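Local coordinates for ribosome-inactivating protein 3 (Zea mays, PDB 2PQG) that belongs to the ribosome-inactivating protein family and adopts its mixed fold, in which a central beta sheet packs against a largely helical body, at residues Asn191-Thr196 with Val207-Thr212; Ser21-Val26 with Ile255-Lys260; Tyr73-Arg78 with Trp84-Lys89. All coordinates share one frame; numbering follows the deposited sequence.

Contact 3 is the buried one: two neighbouring strands of the central sheet, joined by backbone hydrogen bonds and flanked by aromatic side chains. Contacts 1 and 2 are only partly buried and have no hydrogen bond between their own segments; methyl groups do the touching in contact 1, and contact 2 adds a guanidinium lying against an alanine. These two adjoin in the helical part of the fold, helix 191-199 meeting both segments of contact 2: S194 OG is 3.0 Å from R23 NH2, probably a hydrogen bond. Along the chain, contacts 1 and 3 both fall inside the long loop closed by contact 2, and contact 3 stays about 9 Å from it at the nearest atoms.

Contact 1. Residues Asn191-Thr196 with Val207-Thr212; sequences NTVSRT and VTLTVT
In the helical part of the ribosome-inactivating protein fold, V193 and T196 of helix 191-199 pack against V207 and L209, on the irregular run that leads into helix 211-217. The main apolar touch is made by one branch of L209: CD2 comes 3.7 Å from V193 CG2, while L209 CD1 stays 4.2 Å from the same methyl. The two side chains meet at about a right angle, and L209 CD2 also rests 3.8 Å from V193 CA, so the leucine reaches down to the helix backbone. One turn on, T196 turns its methyl to the incoming chain. A chi1 of -62° keeps OG1 beside the backbone N and leaves CG2 anti to it, which brings the methyl to 3.6 Å from T208 O and 3.9 Å from V207 CG2. V207 CG2 in turn lies 3.6 Å from T196 O, the two side chains being set aslant. No hydrogen bond joins the segments; their contact is made by methyls, with a backbone carbonyl on each side. A polar tie runs just beyond, where T192 OG1 is hydrogen-bonded to Q213 OE1 on helix 211-217. L209 also touches M123, which brings a further loop to this contact. Directly after L209, T210 is the N-cap of helix 211-217, its OG1 accepting a hydrogen bond from Q213 N.

Contact 2. Residues Ser21-Val26 with Ile255-Lys260; sequences SVRKDV and IVALVK
Extended from CG to NE (chi2 -173°, chi3 -159°), the R23 side chain runs from helix 15-27 to A257 and sets its guanidinium beside that residue. In this ribosome-inactivating protein fold the contact brings an early helix against an irregular run near the C-terminus, over 200 residues later in the chain. A257 CB sits over the centre of one guanidinium face, 3.5 Å from R23 CZ and 3.6 Å from R23 NE. The methyl thus rests on the flat group from above, leaving the N-H groups to other partners. R23 NE hydrogen-bonds to L188 O, and R23 NH2 to G187 O and S194 OG; these bonds fix the rotation of the guanidinium. As L188 and G187 lie near the C-terminal end of helix 171-189, the positive charge probably also gains from the helix dipole. A257 and L258 are themselves backbone-bonded to R189, so the group and the residue against it are positioned by the same helix end. Next along, L258 points its side chain at the helix, where its CD1 branch meets two residues one turn apart, though loosely: it is 4.3 Å from R23 CG and 4.2 Å from V26 CG1. V26 CG1 stands anti to the backbone N (chi1 171°), and the two apolar side chains meet at a slant. The other side of the irregular run is tied to helix 220-232, with L258 O accepting a hydrogen bond from W220 NE1.

Contact 3. Residues Tyr73-Arg78 with Trp84-Lys89; sequences YLVGFR and WWEFGK
W84 opens the second strand of this antiparallel beta hairpin by laying its indole under R78: R78 CB stands 3.3 Å from the centroid of the six-membered ring, almost on its normal, a CH-pi contact. The extended arginine chain carries on past the ring, its guanidinium plane turned 74° from the indole. W85 is hydrogen-bond paired with F77, W85 N to F77 O at 2.8 Å and F77 N to W85 O at 2.9 Å. Their side chains run alongside each other on the same face, with W85 CB over the F77 ring, 3.5 Å from F77 CE2; the two aromatic planes are only 22° apart but slid so far that they barely overlap. E86 pairs with G76 in a non-hydrogen-bonded position, their CA atoms 4.1 Å apart. Its CG, anti to the backbone N (chi1 -163°), starts an extended chain whose carboxylate is gripped by two backbone amides, OE2 by L95 N and OE1 by L96 N. F87 then gives an almost straight bond, F87 N to V75 O at 2.9 Å. Its ring turns an edge to L74 O, and F87 CE1 meets L74 CD2 at 3.8 Å. The hairpin sits inside the mixed sheet between strands 62-68 and 101-102, and L74 packs on V181 and C185 of helix 171-189.

Contact 1. Residues Asn191-Thr196 with Val207-Thr212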
ATOM      1  N   ASN A 191      -2.073  -3.242 -12.105  1.00 23.77           N
ATOM      2  CA  ASN A 191      -2.874  -4.420 -12.397  1.00 24.54           C
ATOM      3  C   ASN A 191      -1.924  -5.619 -12.489  1.00 26.02           C
ATOM      4  O   ASN A 191      -2.357  -6.767 -12.589  1.00 26.86           O
ATOM      5  CB  ASN A 191      -3.692  -4.257 -13.688  1.00 25.46           C
ATOM      6  CG  ASN A 191      -2.927  -3.574 -14.798  1.00 31.25           C
ATOM      7  OD1 ASN A 191      -3.213  -3.777 -15.978  1.00 36.55           O
ATOM      8  ND2 ASN A 191      -1.966  -2.747 -14.432  1.00 33.38           N
ATOM      9  N   THR A 192      -0.621  -5.353 -12.443  1.00 24.60           N
ATOM     10  CA  THR A 192       0.352  -6.437 -12.469  1.00 24.64           C
ATOM     11  C   THR A 192       0.372  -7.048 -11.056  1.00 24.29           C
ATOM     12  O   THR A 192       0.585  -8.245 -10.882  1.00 24.27           O
ATOM     13  CB  THR A 192       1.771  -5.927 -12.881  1.00 23.54           C
ATOM     14  OG1 THR A 192       2.706  -7.016 -12.851  1.00 18.94           O
ATOM     15  CG2 THR A 192       2.239  -4.806 -11.959  1.00 21.96           C
ATOM     16  N   VAL A 193       0.122  -6.208 -10.056  1.00 22.10           N
ATOM     17  CA  VAL A 193       0.087  -6.641  -8.665  1.00 21.04           C
ATOM     18  C   VAL A 193      -1.270  -7.261  -8.325  1.00 23.54           C
ATOM     19  O   VAL A 193      -1.334  -8.302  -7.665  1.00 25.20           O
ATOM     20  CB  VAL A 193       0.350  -5.459  -7.704  1.00 17.38           C
ATOM     21  CG1 VAL A 193       0.024  -5.862  -6.267  1.00  8.02           C
ATOM     22  CG2 VAL A 193       1.807  -5.035  -7.817  1.00 17.14           C
ATOM     23  N   SER A 194      -2.351  -6.623  -8.764  1.00 21.88           N
ATOM     24  CA  SER A 194      -3.675  -7.150  -8.498  1.00 21.20           C
ATOM     25  C   SER A 194      -3.832  -8.515  -9.175  1.00 22.63           C
ATOM     26  O   SER A 194      -4.499  -9.397  -8.632  1.00 23.90           O
ATOM     27  CB  SER A 194      -4.747  -6.178  -8.984  1.00 21.43           C
ATOM     28  OG  SER A 194      -4.609  -5.918 -10.363  1.00 26.64           O
ATOM     29  N   ARG A 195      -3.218  -8.707 -10.345  1.00 19.30           N
ATOM     30  CA  ARG A 195      -3.313 -10.006 -11.018  1.00 18.10           C
ATOM     31  C   ARG A 195      -2.560 -11.073 -10.227  1.00 17.26           C
ATOM     32  O   ARG A 195      -3.040 -12.187 -10.057  1.00 12.64           O
ATOM     33  CB  ARG A 195      -2.738  -9.959 -12.435  1.00 18.55           C
ATOM     34  CG  ARG A 195      -3.581  -9.205 -13.445  1.00 28.89           C
ATOM     35  CD  ARG A 195      -3.249  -9.653 -14.862  1.00 33.44           C
ATOM     36  NE  ARG A 195      -1.826  -9.512 -15.162  1.00 41.11           N
ATOM     37  CZ  ARG A 195      -1.244  -8.376 -15.534  1.00 40.94           C
ATOM     38  NH1 ARG A 195       0.060  -8.351 -15.778  1.00 39.84           N
ATOM     39  NH2 ARG A 195      -1.969  -7.272 -15.676  1.00 40.06           N
ATOM     40  N   THR A 196      -1.374 -10.722  -9.744  1.00 21.75           N
ATOM     41  CA  THR A 196      -0.553 -11.653  -8.979  1.00 20.95           C
ATOM     42  C   THR A 196      -1.123 -11.920  -7.593  1.00 18.96           C
ATOM     43  O   THR A 196      -1.133 -13.067  -7.138  1.00 21.45           O
ATOM     44  CB  THR A 196       0.892 -11.132  -8.852  1.00 22.36           C
ATOM     45  OG1 THR A 196       1.467 -11.019 -10.160  1.00 24.05           O
ATOM     46  CG2 THR A 196       1.741 -12.088  -8.014  1.00 22.47           C
ATOM     47  N   VAL A 207       1.616 -15.557  -1.409  1.00 24.88           N
ATOM     48  CA  VAL A 207       2.058 -15.210  -2.752  1.00 25.66           C
ATOM     49  C   VAL A 207       2.903 -13.947  -2.697  1.00 25.04           C
ATOM     50  O   VAL A 207       2.708 -13.092  -1.836  1.00 27.32           O
ATOM     51  CB  VAL A 207       0.851 -14.961  -3.673  1.00 24.96           C
ATOM     52  CG1 VAL A 207      -0.004 -13.850  -3.104  1.00 26.46           C
ATOM     53  CG2 VAL A 207       1.315 -14.600  -5.060  1.00 24.63           C
ATOM     54  N   THR A 208       3.847 -13.831  -3.616  1.00 23.49           N
ATOM     55  CA  THR A 208       4.719 -12.661  -3.653  1.00 23.99           C
ATOM     56  C   THR A 208       4.908 -12.146  -5.069  1.00 21.32           C
ATOM     57  O   THR A 208       4.606 -12.839  -6.049  1.00 21.32           O
ATOM     58  CB  THR A 208       6.141 -12.990  -3.111  1.00 23.19           C
ATOM     59  OG1 THR A 208       6.759 -13.981  -3.954  1.00 27.08           O
ATOM     60  CG2 THR A 208       6.077 -13.521  -1.696  1.00 21.76           C
ATOM     61  N   LEU A 209       5.403 -10.916  -5.174  1.00 19.43           N
ATOM     62  CA  LEU A 209       5.734 -10.328  -6.464  1.00 16.23           C
ATOM     63  C   LEU A 209       7.211 -10.519  -6.788  1.00 17.33           C
ATOM     64  O   LEU A 209       8.066 -10.454  -5.904  1.00 14.53           O
ATOM     65  CB  LEU A 209       5.380  -8.839  -6.480  1.00 17.06           C
ATOM     66  CG  LEU A 209       4.060  -8.449  -5.812  1.00 19.33           C
ATOM     67  CD1 LEU A 209       4.200  -7.125  -5.078  1.00 18.99           C
ATOM     68  CD2 LEU A 209       2.939  -8.382  -6.838  1.00 18.81           C
ATOM     69  N   THR A 210       7.500 -10.754  -8.062  1.00 20.67           N
ATOM     70  CA  THR A 210       8.845 -11.138  -8.494  1.00 21.84           C
ATOM     71  C   THR A 210       9.742  -9.907  -8.219  1.00 23.73           C
ATOM     72  O   THR A 210       9.254  -8.809  -7.886  1.00 25.91           O
ATOM     73  CB  THR A 210       8.916 -11.435 -10.012  1.00 21.41           C
ATOM     74  OG1 THR A 210       8.650 -10.236 -10.761  1.00 21.98           O
ATOM     75  CG2 THR A 210       7.920 -12.496 -10.376  1.00 18.65           C
ATOM     76  N   VAL A 211      11.054 -10.090  -8.346  1.00 23.19           N
ATOM     77  CA  VAL A 211      12.011  -9.013  -8.133  1.00 21.44           C
ATOM     78  C   VAL A 211      11.695  -7.889  -9.108  1.00 23.76           C
ATOM     79  O   VAL A 211      11.635  -6.709  -8.737  1.00 24.92           O
ATOM     80  CB  VAL A 211      13.448  -9.496  -8.393  1.00 18.68           C
ATOM     81  CG1 VAL A 211      14.388  -8.305  -8.609  1.00 14.10           C
ATOM     82  CG2 VAL A 211      13.915 -10.345  -7.231  1.00 17.06           C
ATOM     83  N   THR A 212      11.480  -8.273 -10.359  1.00 22.97           N
ATOM     84  CA  THR A 212      11.191  -7.311 -11.409  1.00 24.78           C
ATOM     85  C   THR A 212       9.914  -6.536 -11.148  1.00 22.86           C
ATOM     86  O   THR A 212       9.866  -5.331 -11.403  1.00 22.70           O
ATOM     87  CB  THR A 212      11.098  -8.003 -12.783  1.00 25.91           C
ATOM     88  OG1 THR A 212      12.355  -8.625 -13.080  1.00 25.02           O
ATOM     89  CG2 THR A 212      10.755  -6.991 -13.872  1.00 24.87           C
TER

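Contact 2. Residues Ser21-Val26 with Ile255-Lys260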
ATOM      1  N   SER A  21     -14.031  -3.297  -7.857  1.00 25.18           N
ATOM      2  CA  SER A  21     -15.046  -2.429  -7.270  1.00 23.77           C
ATOM      3  C   SER A  21     -14.451  -1.098  -6.801  1.00 21.22           C
ATOM      4  O   SER A  21     -15.002  -0.032  -7.063  1.00 20.09           O
ATOM      5  CB  SER A  21     -15.732  -3.159  -6.106  1.00 27.39           C
ATOM      6  OG  SER A  21     -16.578  -2.292  -5.371  1.00 39.53           O
ATOM      7  N   VAL A  22     -13.314  -1.160  -6.122  1.00 19.53           N
ATOM      8  CA  VAL A  22     -12.673   0.041  -5.622  1.00 18.06           C
ATOM      9  C   VAL A  22     -12.056   0.896  -6.747  1.00 22.03           C
ATOM     10  O   VAL A  22     -12.054   2.129  -6.671  1.00 22.00           O
ATOM     11  CB  VAL A  22     -11.612  -0.322  -4.553  1.00 17.26           C
ATOM     12  CG1 VAL A  22     -10.937   0.942  -4.023  1.00 15.05           C
ATOM     13  CG2 VAL A  22     -12.277  -1.079  -3.407  1.00 12.60           C
ATOM     14  N   ARG A  23     -11.532   0.269  -7.794  1.00 18.11           N
ATOM     15  CA  ARG A  23     -10.984   1.071  -8.873  1.00 18.73           C
ATOM     16  C   ARG A  23     -12.095   1.843  -9.562  1.00 20.84           C
ATOM     17  O   ARG A  23     -11.890   2.975  -9.992  1.00 18.66           O
ATOM     18  CB  ARG A  23     -10.267   0.210  -9.903  1.00 17.84           C
ATOM     19  CG  ARG A  23      -8.802   0.012  -9.600  1.00 19.97           C
ATOM     20  CD  ARG A  23      -8.135  -0.706 -10.736  1.00 15.55           C
ATOM     21  NE  ARG A  23      -6.896  -1.329 -10.306  1.00 14.85           N
ATOM     22  CZ  ARG A  23      -6.429  -2.463 -10.816  1.00 19.06           C
ATOM     23  NH1 ARG A  23      -7.101  -3.088 -11.776  1.00 18.13           N
ATOM     24  NH2 ARG A  23      -5.301  -2.986 -10.355  1.00 21.31           N
ATOM     25  N   LYS A  24     -13.269   1.225  -9.666  1.00 23.40           N
ATOM     26  CA  LYS A  24     -14.426   1.855 -10.302  1.00 26.37           C
ATOM     27  C   LYS A  24     -14.884   3.116  -9.556  1.00 28.50           C
ATOM     28  O   LYS A  24     -15.324   4.088 -10.178  1.00 28.23           O
ATOM     29  CB  LYS A  24     -15.585   0.851 -10.402  1.00 29.09           C
ATOM     30  CG  LYS A  24     -16.901   1.451 -10.886  1.00 31.53           C
ATOM     31  CD  LYS A  24     -17.939   0.381 -11.210  1.00 35.14           C
ATOM     32  CE  LYS A  24     -19.218   1.006 -11.758  1.00 34.55           C
ATOM     33  NZ  LYS A  24     -19.734   2.056 -10.837  1.00 41.87           N
ATOM     34  N   ASP A  25     -14.772   3.110  -8.231  1.00 26.46           N
ATOM     35  CA  ASP A  25     -15.175   4.271  -7.454  1.00 29.31           C
ATOM     36  C   ASP A  25     -14.112   5.364  -7.520  1.00 29.77           C
ATOM     37  O   ASP A  25     -14.422   6.551  -7.424  1.00 33.86           O
ATOM     38  CB  ASP A  25     -15.427   3.861  -6.005  1.00 33.36           C
ATOM     39  CG  ASP A  25     -16.526   2.811  -5.878  1.00 39.29           C
ATOM     40  OD1 ASP A  25     -16.656   2.203  -4.792  1.00 38.02           O
ATOM     41  OD2 ASP A  25     -17.264   2.597  -6.868  1.00 43.85           O
ATOM     42  N   VAL A  26     -12.858   4.952  -7.687  1.00 28.22           N
ATOM     43  CA  VAL A  26     -11.720   5.871  -7.773  1.00 25.73           C
ATOM     44  C   VAL A  26     -11.673   6.533  -9.147  1.00 25.09           C
ATOM     45  O   VAL A  26     -11.381   7.721  -9.273  1.00 24.06           O
ATOM     46  CB  VAL A  26     -10.380   5.122  -7.534  1.00 25.81           C
ATOM     47  CG1 VAL A  26      -9.196   6.037  -7.835  1.00 21.47           C
ATOM     48  CG2 VAL A  26     -10.315   4.622  -6.099  1.00 22.24           C
ATOM     49  N   ILE A 255       0.642  -3.322 -16.968  1.00 39.76           N
ATOM     50  CA  ILE A 255       1.342  -3.157 -15.713  1.00 35.31           C
ATOM     51  C   ILE A 255       0.741  -2.180 -14.724  1.00 33.95           C
ATOM     52  O   ILE A 255       0.533  -2.519 -13.563  1.00 37.81           O
ATOM     53  CB  ILE A 255       2.797  -2.734 -16.066  1.00 32.41           C
ATOM     54  CG1 ILE A 255       3.549  -3.893 -16.736  1.00 30.73           C
ATOM     55  CG2 ILE A 255       3.538  -2.233 -14.855  1.00 29.70           C
ATOM     56  CD1 ILE A 255       4.948  -3.527 -17.196  1.00 37.77           C
ATOM     57  N   VAL A 256       0.527  -0.955 -15.188  1.00 30.42           N
ATOM     58  CA  VAL A 256      -0.071   0.073 -14.347  1.00 29.24           C
ATOM     59  C   VAL A 256      -1.534   0.248 -14.734  1.00 26.47           C
ATOM     60  O   VAL A 256      -1.886   0.240 -15.914  1.00 26.52           O
ATOM     61  CB  VAL A 256       0.642   1.436 -14.473  1.00 29.51           C
ATOM     62  CG1 VAL A 256       1.913   1.427 -13.644  1.00 32.69           C
ATOM     63  CG2 VAL A 256       0.957   1.719 -15.928  1.00 30.73           C
ATOM     64  N   ALA A 257      -2.387   0.394 -13.727  1.00 25.12           N
ATOM     65  CA  ALA A 257      -3.818   0.560 -13.947  1.00 20.40           C
ATOM     66  C   ALA A 257      -4.200   2.026 -13.826  1.00 19.14           C
ATOM     67  O   ALA A 257      -5.040   2.511 -14.573  1.00 18.92           O
ATOM     68  CB  ALA A 257      -4.607  -0.282 -12.938  1.00 13.97           C
ATOM     69  N   LEU A 258      -3.572   2.731 -12.891  1.00 18.67           N
ATOM     70  CA  LEU A 258      -3.853   4.147 -12.688  1.00 21.56           C
ATOM     71  C   LEU A 258      -2.555   4.951 -12.619  1.00 24.58           C
ATOM     72  O   LEU A 258      -1.659   4.631 -11.832  1.00 24.84           O
ATOM     73  CB  LEU A 258      -4.641   4.341 -11.395  1.00 22.25           C
ATOM     74  CG  LEU A 258      -5.980   3.609 -11.274  1.00 24.80           C
ATOM     75  CD1 LEU A 258      -6.432   3.642  -9.817  1.00 26.67           C
ATOM     76  CD2 LEU A 258      -7.017   4.243 -12.191  1.00 21.59           C
ATOM     77  N   VAL A 259      -2.454   6.002 -13.432  1.00 24.36           N
ATOM     78  CA  VAL A 259      -1.245   6.811 -13.429  1.00 21.90           C
ATOM     79  C   VAL A 259      -1.345   8.091 -12.635  1.00 23.04           C
ATOM     80  O   VAL A 259      -2.408   8.701 -12.512  1.00 22.49           O
ATOM     81  CB  VAL A 259      -0.788   7.179 -14.850  1.00 21.22           C
ATOM     82  CG1 VAL A 259      -0.495   5.921 -15.631  1.00 22.90           C
ATOM     83  CG2 VAL A 259      -1.837   8.026 -15.536  1.00 22.04           C
ATOM     84  N   LYS A 260      -0.195   8.486 -12.108  1.00 24.63           N
ATOM     85  CA  LYS A 260      -0.043   9.690 -11.319  1.00 24.72           C
ATOM     86  C   LYS A 260      -0.114  10.916 -12.238  1.00 27.71           C
ATOM     87  O   LYS A 260       0.627  11.015 -13.229  1.00 26.48           O
ATOM     88  CB  LYS A 260       1.299   9.624 -10.610  1.00 22.07           C
ATOM     89  CG  LYS A 260       1.537  10.690  -9.584  1.00 21.84           C
ATOM     90  CD  LYS A 260       2.700  10.257  -8.719  1.00 29.32           C
ATOM     91  CE  LYS A 260       3.058  11.298  -7.689  1.00 31.25           C
ATOM     92  NZ  LYS A 260       2.375  12.580  -7.983  1.00 33.60           N
TER

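Contact 3. Residues Tyr73-Arg78 with Trp84-Lys89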
ATOM      1  N   TYR A  73      -1.893   6.383  -1.912  1.00 26.75           N
ATOM      2  CA  TYR A  73      -1.012   5.831  -0.901  1.00 27.14           C
ATOM      3  C   TYR A  73      -1.548   5.992   0.503  1.00 24.66           C
ATOM      4  O   TYR A  73      -2.206   6.977   0.822  1.00 23.91           O
ATOM      5  CB  TYR A  73       0.368   6.465  -0.987  1.00 30.74           C
ATOM      6  CG  TYR A  73       1.472   5.510  -0.594  1.00 33.33           C
ATOM      7  CD1 TYR A  73       1.839   4.464  -1.437  1.00 30.54           C
ATOM      8  CD2 TYR A  73       2.148   5.651   0.618  1.00 35.24           C
ATOM      9  CE1 TYR A  73       2.856   3.579  -1.085  1.00 31.24           C
ATOM     10  CE2 TYR A  73       3.165   4.770   0.982  1.00 35.42           C
ATOM     11  CZ  TYR A  73       3.517   3.739   0.125  1.00 33.47           C
ATOM     12  OH  TYR A  73       4.540   2.885   0.470  1.00 32.47           O
ATOM     13  N   LEU A  74      -1.237   5.012   1.341  1.00 23.19           N
ATOM     14  CA  LEU A  74      -1.675   4.982   2.736  1.00 22.30           C
ATOM     15  C   LEU A  74      -1.047   6.074   3.599  1.00 20.68           C
ATOM     16  O   LEU A  74       0.165   6.285   3.555  1.00 26.73           O
ATOM     17  CB  LEU A  74      -1.337   3.614   3.328  1.00 21.95           C
ATOM     18  CG  LEU A  74      -1.731   3.287   4.760  1.00 18.82           C
ATOM     19  CD1 LEU A  74      -3.234   3.224   4.881  1.00 19.12           C
ATOM     20  CD2 LEU A  74      -1.126   1.953   5.134  1.00 21.58           C
ATOM     21  N   VAL A  75      -1.865   6.766   4.385  1.00 18.84           N
ATOM     22  CA  VAL A  75      -1.351   7.815   5.260  1.00 16.92           C
ATOM     23  C   VAL A  75      -1.412   7.333   6.702  1.00 18.61           C
ATOM     24  O   VAL A  75      -0.526   7.627   7.506  1.00 19.74           O
ATOM     25  CB  VAL A  75      -2.169   9.114   5.148  1.00 14.65           C
ATOM     26  CG1 VAL A  75      -1.533  10.204   5.994  1.00 13.81           C
ATOM     27  CG2 VAL A  75      -2.254   9.550   3.698  1.00 19.09           C
ATOM     28  N   GLY A  76      -2.464   6.586   7.025  1.00 18.36           N
ATOM     29  CA  GLY A  76      -2.621   6.074   8.374  1.00 17.11           C
ATOM     30  C   GLY A  76      -3.773   5.098   8.463  1.00 16.88           C
ATOM     31  O   GLY A  76      -4.426   4.807   7.461  1.00 18.67           O
ATOM     32  N   PHE A  77      -4.031   4.599   9.666  1.00 18.03           N
ATOM     33  CA  PHE A  77      -5.119   3.653   9.885  1.00 19.34           C
ATOM     34  C   PHE A  77      -5.789   3.877  11.245  1.00 20.30           C
ATOM     35  O   PHE A  77      -5.163   4.368  12.189  1.00 20.50           O
ATOM     36  CB  PHE A  77      -4.593   2.217   9.774  1.00 19.59           C
ATOM     37  CG  PHE A  77      -3.689   1.802  10.908  1.00 22.11           C
ATOM     38  CD1 PHE A  77      -4.200   1.131  12.014  1.00 21.12           C
ATOM     39  CD2 PHE A  77      -2.321   2.053  10.857  1.00 20.44           C
ATOM     40  CE1 PHE A  77      -3.366   0.719  13.051  1.00 18.95           C
ATOM     41  CE2 PHE A  77      -1.479   1.645  11.895  1.00 20.18           C
ATOM     42  CZ  PHE A  77      -2.005   0.973  12.990  1.00 17.65           C
ATOM     43  N   ARG A  78      -7.065   3.509  11.331  1.00 18.69           N
ATOM     44  CA  ARG A  78      -7.850   3.674  12.546  1.00 19.04           C
ATOM     45  C   ARG A  78      -8.171   2.328  13.217  1.00 18.57           C
ATOM     46  O   ARG A  78      -8.585   1.374  12.558  1.00 18.41           O
ATOM     47  CB  ARG A  78      -9.141   4.420  12.191  1.00 22.23           C
ATOM     48  CG  ARG A  78     -10.084   4.701  13.352  1.00 25.68           C
ATOM     49  CD  ARG A  78     -11.388   5.333  12.852  1.00 27.74           C
ATOM     50  NE  ARG A  78     -12.376   5.469  13.919  1.00 33.34           N
ATOM     51  CZ  ARG A  78     -13.020   4.449  14.486  1.00 33.06           C
ATOM     52  NH1 ARG A  78     -12.789   3.204  14.083  1.00 33.36           N
ATOM     53  NH2 ARG A  78     -13.879   4.674  15.473  1.00 28.80           N
ATOM     54  N   TRP A  84      -6.280   6.902  15.638  1.00 22.05           N
ATOM     55  CA  TRP A  84      -5.670   7.029  14.316  1.00 19.95           C
ATOM     56  C   TRP A  84      -4.165   7.018  14.430  1.00 18.57           C
ATOM     57  O   TRP A  84      -3.585   7.743  15.235  1.00 18.83           O
ATOM     58  CB  TRP A  84      -6.101   8.320  13.619  1.00 16.98           C
ATOM     59  CG  TRP A  84      -7.460   8.241  12.998  1.00 17.21           C
ATOM     60  CD1 TRP A  84      -8.630   8.700  13.528  1.00 19.17           C
ATOM     61  CD2 TRP A  84      -7.793   7.654  11.731  1.00 18.00           C
ATOM     62  NE1 TRP A  84      -9.671   8.439  12.671  1.00 23.74           N
ATOM     63  CE2 TRP A  84      -9.188   7.799  11.562  1.00 19.98           C
ATOM     64  CE3 TRP A  84      -7.050   7.023  10.726  1.00 14.72           C
ATOM     65  CZ2 TRP A  84      -9.858   7.332  10.425  1.00 17.45           C
ATOM     66  CZ3 TRP A  84      -7.716   6.557   9.597  1.00 17.49           C
ATOM     67  CH2 TRP A  84      -9.108   6.717   9.456  1.00 18.82           C
ATOM     68  N   TRP A  85      -3.540   6.184  13.613  1.00 19.00           N
ATOM     69  CA  TRP A  85      -2.094   6.053  13.593  1.00 17.14           C
ATOM     70  C   TRP A  85      -1.601   6.519  12.244  1.00 16.13           C
ATOM     71  O   TRP A  85      -1.940   5.931  11.218  1.00 12.21           O
ATOM     72  CB  TRP A  85      -1.707   4.604  13.808  1.00 17.61           C
ATOM     73  CG  TRP A  85      -1.981   4.141  15.178  1.00 14.79           C
ATOM     74  CD1 TRP A  85      -3.100   3.485  15.638  1.00 14.03           C
ATOM     75  CD2 TRP A  85      -1.125   4.311  16.299  1.00 14.12           C
ATOM     76  NE1 TRP A  85      -2.977   3.226  16.984  1.00  9.71           N
ATOM     77  CE2 TRP A  85      -1.766   3.706  17.412  1.00 13.64           C
ATOM     78  CE3 TRP A  85       0.144   4.878  16.469  1.00  8.08           C
ATOM     79  CZ2 TRP A  85      -1.194   3.704  18.691  1.00 12.77           C
ATOM     80  CZ3 TRP A  85       0.711   4.872  17.743  1.00 15.81           C
ATOM     81  CH2 TRP A  85       0.049   4.269  18.831  1.00 12.80           C
ATOM     82  N   GLU A  86      -0.786   7.567  12.252  1.00 18.77           N
ATOM     83  CA  GLU A  86      -0.279   8.142  11.013  1.00 20.71           C
ATOM     84  C   GLU A  86       1.216   7.984  10.739  1.00 20.69           C
ATOM     85  O   GLU A  86       2.051   8.034  11.647  1.00 19.11           O
ATOM     86  CB  GLU A  86      -0.636   9.623  10.989  1.00 23.81           C
ATOM     87  CG  GLU A  86      -0.541  10.260   9.627  1.00 29.35           C
ATOM     88  CD  GLU A  86      -0.857  11.738   9.670  1.00 33.10           C
ATOM     89  OE1 GLU A  86      -1.482  12.180  10.660  1.00 32.39           O
ATOM     90  OE2 GLU A  86      -0.491  12.453   8.712  1.00 32.28           O
ATOM     91  N   PHE A  87       1.539   7.798   9.465  1.00 24.58           N
ATOM     92  CA  PHE A  87       2.925   7.658   9.027  1.00 25.85           C
ATOM     93  C   PHE A  87       3.655   8.966   9.303  1.00 27.92           C
ATOM     94  O   PHE A  87       3.227  10.031   8.850  1.00 31.04           O
ATOM     95  CB  PHE A  87       2.975   7.345   7.530  1.00 23.10           C
ATOM     96  CG  PHE A  87       2.852   5.885   7.204  1.00 18.80           C
ATOM     97  CD1 PHE A  87       1.960   5.456   6.232  1.00 17.78           C
ATOM     98  CD2 PHE A  87       3.655   4.946   7.839  1.00 13.25           C
ATOM     99  CE1 PHE A  87       1.872   4.117   5.886  1.00 17.80           C
ATOM    100  CE2 PHE A  87       3.577   3.608   7.501  1.00 14.45           C
ATOM    101  CZ  PHE A  87       2.680   3.189   6.523  1.00 19.66           C
ATOM    102  N   GLY A  88       4.750   8.883  10.047  1.00 25.62           N
ATOM    103  CA  GLY A  88       5.506  10.073  10.373  1.00 27.97           C
ATOM    104  C   GLY A  88       6.118   9.951  11.750  1.00 33.44           C
ATOM    105  O   GLY A  88       6.084   8.879  12.352  1.00 37.07           O
ATOM    106  N   LYS A  89       6.677  11.050  12.249  1.00 37.46           N
ATOM    107  CA  LYS A  89       7.316  11.081  13.567  1.00 42.14           C
ATOM    108  C   LYS A  89       7.142  12.481  14.162  1.00 42.97           C
ATOM    109  O   LYS A  89       6.835  13.428  13.428  1.00 41.72           O
ATOM    110  CB  LYS A  89       8.813  10.742  13.431  1.00 44.15           C
ATOM    111  CG  LYS A  89       9.608  11.727  12.568  1.00 50.74           C
ATOM    112  CD  LYS A  89      11.020  11.232  12.243  1.00 53.97           C
ATOM    113  CE  LYS A  89      11.905  12.364  11.689  1.00 59.57           C
ATOM    114  NZ  LYS A  89      11.336  13.072  10.499  1.00 59.20           N
TER